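PDB 5GNE: leucine aminopeptidase from Legionella pneumophila, which probably acts as a zinc-dependent aminopeptidase of the M28 family, removing residues one at a time from the N-termini of peptides. Local coordinates for residues A[94-106]-A[287-301]. Sequence-based numbering, arbitrary orientation.
Sequences YPINHEAQVHSLF and DKGLTEFTAELLTRY
Tyr-301, near the end of helix 288-302, fits as a knob into a hole formed by Glu-99, Val-102, His-103 and Phe-106 of helix 99-106; the two axes cross at -73°. Its CB rests against Phe-106 CZ, 3.9 Å away, while its backbone O meets the edge of the Phe-106 ring at CE2. Farther out, Val-102 CG1 stands over the centre of the Tyr-301 ring in a CH-pi contact, 3.7 Å from the centroid, and Arg-300 CG lies over the opposite face. CD1 passes His-103 CE1 at the ring edge, and CE2 lies 3.5 Å from Ile-96 CG2. At the tip, OH packs against that same methyl and Glu-99 CA, and hydrogen-bonds to Glu-371 of helix 355-373, whose carboxylate also takes the backbone N of Asn-97 and His-98. Ile-96 CG2 reaches the tyrosine by standing anti to the backbone N, and with chi1 at -62° CG1 turns to Phe-293 CE1, leaving CD1 between Glu-296 and Leu-297. The extended chain continues along the helix to Tyr-94, whose CB presses on Phe-293 CD1 at 3.3 Å; the two rings lie obliquely, planes 33° apart. On the outer side, Glu-99 OE1 and Arg-300 NH2 form a long salt bridge of 3.8 Å, supplemented by a water that accepts from Arg-300 NE and donates to Glu-99 OE1. No direct hydrogen bond joins 94-106 to 287-301, so cohesion between them is mainly apolar and aromatic, with charge at the margin and the tyrosine hydroxyl satisfied by a third element, the C-terminal helix of the peptidase fold.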
loop_
_atom_site.group_PDB
_atom_site.type_symbol
_atom_site.label_atom_id
_atom_site.label_comp_id
_atom_site.label_asym_id
_atom_site.label_seq_id
_atom_site.Cartn_x
_atom_site.Cartn_y
_atom_site.Cartn_z
ATOM N N TYR A 94 -8.302 4.159 -21.208
ATOM C CA TYR A 94 -8.443 2.743 -20.831
ATOM C C TYR A 94 -9.841 2.206 -21.167
ATOM O O TYR A 94 -10.860 2.771 -20.750
ATOM C CB TYR A 94 -8.214 2.551 -19.340
ATOM C CG TYR A 94 -6.839 2.881 -18.829
ATOM C CD1 TYR A 94 -5.859 1.895 -18.672
ATOM C CD2 TYR A 94 -6.528 4.191 -18.472
ATOM C CE1 TYR A 94 -4.598 2.222 -18.178
ATOM C CE2 TYR A 94 -5.285 4.529 -17.989
ATOM C CZ TYR A 94 -4.320 3.553 -17.838
ATOM O OH TYR A 94 -3.088 3.937 -17.346
ATOM N N PRO A 95 -9.885 1.098 -21.903
ATOM C CA PRO A 95 -11.114 0.429 -22.326
ATOM C C PRO A 95 -11.838 -0.193 -21.147
ATOM O O PRO A 95 -11.154 -0.636 -20.216
ATOM C CB PRO A 95 -10.628 -0.679 -23.264
ATOM C CG PRO A 95 -9.235 -0.341 -23.601
ATOM C CD PRO A 95 -8.685 0.503 -22.506
ATOM N N ILE A 96 -13.169 -0.132 -21.138
ATOM C CA ILE A 96 -13.999 -0.915 -20.216
ATOM C C ILE A 96 -15.035 -1.774 -21.009
ATOM O O ILE A 96 -16.065 -1.271 -21.428
ATOM C CB ILE A 96 -14.687 0.016 -19.219
ATOM C CG1 ILE A 96 -13.633 0.753 -18.390
ATOM C CG2 ILE A 96 -15.570 -0.759 -18.284
ATOM C CD1 ILE A 96 -14.213 1.789 -17.443
ATOM N N ASN A 97 -14.756 -3.055 -21.227
ATOM C CA ASN A 97 -15.459 -3.825 -22.266
ATOM C C ASN A 97 -15.723 -5.296 -21.911
ATOM O O ASN A 97 -15.914 -6.149 -22.789
ATOM C CB ASN A 97 -14.635 -3.708 -23.559
ATOM C CG ASN A 97 -13.174 -4.010 -23.325
ATOM O OD1 ASN A 97 -12.751 -4.295 -22.192
ATOM N ND2 ASN A 97 -12.380 -3.862 -24.361
ATOM N N HIS A 98 -15.635 -5.568 -20.624
ATOM C CA HIS A 98 -15.650 -6.883 -20.017
ATOM C C HIS A 98 -16.726 -7.065 -18.952
ATOM O O HIS A 98 -16.496 -7.751 -17.935
ATOM C CB HIS A 98 -14.216 -7.025 -19.482
ATOM C CG HIS A 98 -13.219 -7.123 -20.585
ATOM N ND1 HIS A 98 -11.977 -7.671 -20.431
ATOM C CD2 HIS A 98 -13.438 -7.137 -21.926
ATOM C CE1 HIS A 98 -11.371 -7.737 -21.595
ATOM N NE2 HIS A 98 -12.281 -7.506 -22.533
ATOM N N GLU A 99 -17.926 -6.554 -19.208
ATOM C CA GLU A 99 -18.970 -6.516 -18.191
ATOM C C GLU A 99 -19.365 -7.913 -17.709
ATOM O O GLU A 99 -19.565 -8.125 -16.510
ATOM C CB GLU A 99 -20.218 -5.783 -18.706
ATOM C CG GLU A 99 -21.421 -5.933 -17.751
ATOM C CD GLU A 99 -22.541 -4.915 -17.980
ATOM O OE1 GLU A 99 -22.303 -3.873 -18.643
ATOM O OE2 GLU A 99 -23.641 -5.131 -17.422
ATOM N N ALA A 100 -19.451 -8.882 -18.618
ATOM C CA ALA A 100 -19.859 -10.228 -18.203
ATOM C C ALA A 100 -18.858 -10.803 -17.230
ATOM O O ALA A 100 -19.239 -11.353 -16.194
ATOM C CB ALA A 100 -20.006 -11.123 -19.383
ATOM N N GLN A 101 -17.575 -10.672 -17.554
ATOM C CA GLN A 101 -16.551 -11.223 -16.681
ATOM C C GLN A 101 -16.518 -10.524 -15.325
ATOM O O GLN A 101 -16.427 -11.180 -14.286
ATOM C CB GLN A 101 -15.176 -11.165 -17.349
ATOM C CG GLN A 101 -15.030 -12.074 -18.585
ATOM C CD GLN A 101 -15.468 -11.443 -19.891
ATOM O OE1 GLN A 101 -16.285 -10.517 -19.932
ATOM N NE2 GLN A 101 -14.931 -11.966 -20.980
ATOM N N VAL A 102 -16.644 -9.203 -15.331
ATOM C CA VAL A 102 -16.632 -8.433 -14.099
ATOM C C VAL A 102 -17.784 -8.891 -13.187
ATOM O O VAL A 102 -17.592 -9.110 -11.989
ATOM C CB VAL A 102 -16.717 -6.912 -14.407
ATOM C CG1 VAL A 102 -16.968 -6.096 -13.140
ATOM C CG2 VAL A 102 -15.424 -6.440 -15.124
ATOM N N HIS A 103 -18.980 -9.048 -13.743
ATOM C CA HIS A 103 -20.093 -9.512 -12.923
ATOM C C HIS A 103 -19.919 -10.942 -12.430
ATOM O O HIS A 103 -20.257 -11.223 -11.292
ATOM C CB HIS A 103 -21.425 -9.329 -13.654
ATOM C CG HIS A 103 -21.893 -7.904 -13.666
ATOM N ND1 HIS A 103 -21.405 -6.959 -14.545
ATOM C CD2 HIS A 103 -22.762 -7.248 -12.858
ATOM C CE1 HIS A 103 -21.978 -5.793 -14.301
ATOM N NE2 HIS A 103 -22.804 -5.941 -13.281
ATOM N N SER A 104 -19.364 -11.829 -13.249
ATOM C CA SER A 104 -19.075 -13.192 -12.785
ATOM C C SER A 104 -18.200 -13.136 -11.559
ATOM O O SER A 104 -18.436 -13.868 -10.603
ATOM C CB SER A 104 -18.411 -14.047 -13.860
ATOM O OG SER A 104 -19.286 -14.229 -14.947
ATOM N N LEU A 105 -17.187 -12.272 -11.579
ATOM C CA LEU A 105 -16.276 -12.206 -10.439
ATOM C C LEU A 105 -16.954 -11.607 -9.220
ATOM O O LEU A 105 -16.704 -12.075 -8.103
ATOM C CB LEU A 105 -14.995 -11.439 -10.785
ATOM C CG LEU A 105 -14.185 -12.137 -11.888
ATOM C CD1 LEU A 105 -12.755 -11.734 -11.779
ATOM C CD2 LEU A 105 -14.258 -13.658 -11.756
ATOM N N PHE A 106 -17.774 -10.569 -9.408
ATOM C CA PHE A 106 -18.544 -9.986 -8.282
ATOM C C PHE A 106 -19.341 -11.062 -7.544
ATOM O O PHE A 106 -19.278 -11.165 -6.330
ATOM C CB PHE A 106 -19.503 -8.883 -8.746
ATOM C CG PHE A 106 -18.818 -7.581 -9.085
ATOM C CD1 PHE A 106 -17.421 -7.527 -9.224
ATOM C CD2 PHE A 106 -19.558 -6.404 -9.238
ATOM C CE1 PHE A 106 -16.775 -6.337 -9.534
ATOM C CE2 PHE A 106 -18.926 -5.189 -9.545
ATOM C CZ PHE A 106 -17.522 -5.153 -9.690
ATOM N N ASP A 287 -1.225 8.497 -10.768
ATOM C CA ASP A 287 -1.422 8.724 -12.199
ATOM C C ASP A 287 -2.835 9.216 -12.440
ATOM O O ASP A 287 -3.794 8.562 -12.023
ATOM C CB ASP A 287 -1.197 7.441 -13.000
ATOM C CG ASP A 287 -1.197 7.673 -14.496
ATOM O OD1 ASP A 287 -2.155 7.264 -15.185
ATOM O OD2 ASP A 287 -0.215 8.255 -14.990
ATOM N N LYS A 288 -2.974 10.351 -13.113
ATOM C CA LYS A 288 -4.297 10.912 -13.368
ATOM C C LYS A 288 -5.086 10.039 -14.319
ATOM O O LYS A 288 -6.254 9.796 -14.075
ATOM C CB LYS A 288 -4.173 12.338 -13.938
ATOM C CG LYS A 288 -5.488 13.103 -14.219
ATOM C CD LYS A 288 -6.328 13.369 -12.977
ATOM C CE LYS A 288 -7.608 14.177 -13.290
ATOM N NZ LYS A 288 -7.360 15.607 -13.716
ATOM N N GLY A 289 -4.421 9.472 -15.321
ATOM C CA GLY A 289 -5.048 8.528 -16.237
ATOM C C GLY A 289 -5.607 7.286 -15.556
ATOM O O GLY A 289 -6.772 6.956 -15.718
ATOM N N LEU A 290 -4.772 6.606 -14.780
ATOM C CA LEU A 290 -5.196 5.437 -14.017
ATOM C C LEU A 290 -6.304 5.798 -13.020
ATOM O O LEU A 290 -7.195 4.989 -12.739
ATOM C CB LEU A 290 -3.998 4.816 -13.286
ATOM C CG LEU A 290 -4.095 3.353 -12.838
ATOM C CD1 LEU A 290 -4.474 2.460 -14.019
ATOM C CD2 LEU A 290 -2.785 2.863 -12.206
ATOM N N THR A 291 -6.232 7.007 -12.471
ATOM C CA THR A 291 -7.242 7.479 -11.516
ATOM C C THR A 291 -8.596 7.770 -12.166
ATOM O O THR A 291 -9.635 7.415 -11.602
ATOM C CB THR A 291 -6.743 8.733 -10.762
ATOM O OG1 THR A 291 -5.535 8.399 -10.054
ATOM C CG2 THR A 291 -7.792 9.236 -9.773
ATOM N N GLU A 292 -8.607 8.353 -13.365
ATOM C CA GLU A 292 -9.884 8.544 -14.044
ATOM C C GLU A 292 -10.489 7.178 -14.351
ATOM O O GLU A 292 -11.696 6.991 -14.224
ATOM C CB GLU A 292 -9.749 9.378 -15.334
ATOM C CG GLU A 292 -8.841 10.597 -15.251
ATOM C CD GLU A 292 -8.523 11.244 -16.617
ATOM O OE1 GLU A 292 -8.853 10.651 -17.669
ATOM O OE2 GLU A 292 -7.939 12.355 -16.631
ATOM N N PHE A 293 -9.636 6.226 -14.723
ATOM C CA PHE A 293 -10.049 4.846 -14.976
ATOM C C PHE A 293 -10.735 4.242 -13.747
ATOM O O PHE A 293 -11.821 3.671 -13.852
ATOM C CB PHE A 293 -8.828 4.023 -15.381
ATOM C CG PHE A 293 -9.088 2.532 -15.541
ATOM C CD1 PHE A 293 -9.926 2.055 -16.535
ATOM C CD2 PHE A 293 -8.444 1.621 -14.728
ATOM C CE1 PHE A 293 -10.124 0.696 -16.704
ATOM C CE2 PHE A 293 -8.642 0.250 -14.890
ATOM C CZ PHE A 293 -9.484 -0.211 -15.871
ATOM N N THR A 294 -10.105 4.384 -12.582
ATOM C CA THR A 294 -10.676 3.865 -11.335
ATOM C C THR A 294 -12.046 4.503 -11.053
ATOM O O THR A 294 -13.001 3.818 -10.681
ATOM C CB THR A 294 -9.708 4.093 -10.148
ATOM O OG1 THR A 294 -8.414 3.566 -10.470
ATOM C CG2 THR A 294 -10.225 3.413 -8.881
ATOM N N ALA A 295 -12.134 5.814 -11.251
ATOM C CA ALA A 295 -13.400 6.541 -11.129
ATOM C C ALA A 295 -14.495 5.921 -12.012
ATOM O O ALA A 295 -15.613 5.720 -11.558
ATOM C CB ALA A 295 -13.213 8.021 -11.450
ATOM N N GLU A 296 -14.188 5.601 -13.264
ATOM C CA GLU A 296 -15.241 5.053 -14.110
ATOM C C GLU A 296 -15.585 3.609 -13.757
ATOM O O GLU A 296 -16.704 3.171 -13.999
ATOM C CB GLU A 296 -14.830 5.051 -15.578
ATOM C CG GLU A 296 -13.986 6.204 -16.025
ATOM C CD GLU A 296 -13.515 6.037 -17.454
ATOM O OE1 GLU A 296 -12.754 5.084 -17.743
ATOM O OE2 GLU A 296 -13.904 6.866 -18.291
ATOM N N LEU A 297 -14.654 2.893 -13.130
ATOM C CA LEU A 297 -14.958 1.547 -12.668
ATOM C C LEU A 297 -15.942 1.656 -11.511
ATOM O O LEU A 297 -16.932 0.914 -11.438
ATOM C CB LEU A 297 -13.685 0.792 -12.260
ATOM C CG LEU A 297 -12.582 0.462 -13.301
ATOM C CD1 LEU A 297 -11.369 -0.093 -12.579
ATOM C CD2 LEU A 297 -13.010 -0.505 -14.395
ATOM N N LEU A 298 -15.698 2.629 -10.635
ATOM C CA LEU A 298 -16.587 2.843 -9.493
ATOM C C LEU A 298 -18.003 3.193 -9.943
ATOM O O LEU A 298 -18.993 2.634 -9.452
ATOM C CB LEU A 298 -16.037 3.944 -8.589
ATOM C CG LEU A 298 -14.960 3.534 -7.573
ATOM C CD1 LEU A 298 -14.496 4.719 -6.742
ATOM C CD2 LEU A 298 -15.475 2.420 -6.672
ATOM N N THR A 299 -18.105 4.113 -10.886
ATOM C CA THR A 299 -19.407 4.506 -11.377
ATOM C C THR A 299 -20.077 3.381 -12.171
ATOM O O THR A 299 -21.230 3.014 -11.894
ATOM C CB THR A 299 -19.304 5.790 -12.211
ATOM O OG1 THR A 299 -19.002 6.874 -11.322
ATOM C CG2 THR A 299 -20.629 6.091 -12.896
ATOM N N ARG A 300 -19.351 2.818 -13.132
ATOM C CA ARG A 300 -19.929 1.809 -14.010
ATOM C C ARG A 300 -20.232 0.488 -13.307
ATOM O O ARG A 300 -21.251 -0.131 -13.583
ATOM C CB ARG A 300 -19.007 1.549 -15.196
ATOM C CG ARG A 300 -19.499 0.443 -16.086
ATOM C CD ARG A 300 -19.260 0.764 -17.537
ATOM N NE ARG A 300 -20.055 -0.110 -18.387
ATOM C CZ ARG A 300 -20.053 -0.054 -19.711
ATOM N NH1 ARG A 300 -19.284 0.836 -20.329
ATOM N NH2 ARG A 300 -20.813 -0.890 -20.413
ATOM N N TYR A 301 -19.359 0.042 -12.410
ATOM C CA TYR A 301 -19.518 -1.302 -11.842
ATOM C C TYR A 301 -19.873 -1.334 -10.360
ATOM O O TYR A 301 -20.795 -2.045 -9.963
ATOM C CB TYR A 301 -18.249 -2.136 -12.054
ATOM C CG TYR A 301 -17.960 -2.490 -13.495
ATOM C CD1 TYR A 301 -18.920 -3.130 -14.270
ATOM C CD2 TYR A 301 -16.711 -2.243 -14.065
ATOM C CE1 TYR A 301 -18.662 -3.479 -15.584
ATOM C CE2 TYR A 301 -16.449 -2.596 -15.379
ATOM C CZ TYR A 301 -17.432 -3.220 -16.129
ATOM O OH TYR A 301 -17.199 -3.583 -17.433
HETATM O O HOH W 1 -21.928 -1.419 -16.947
#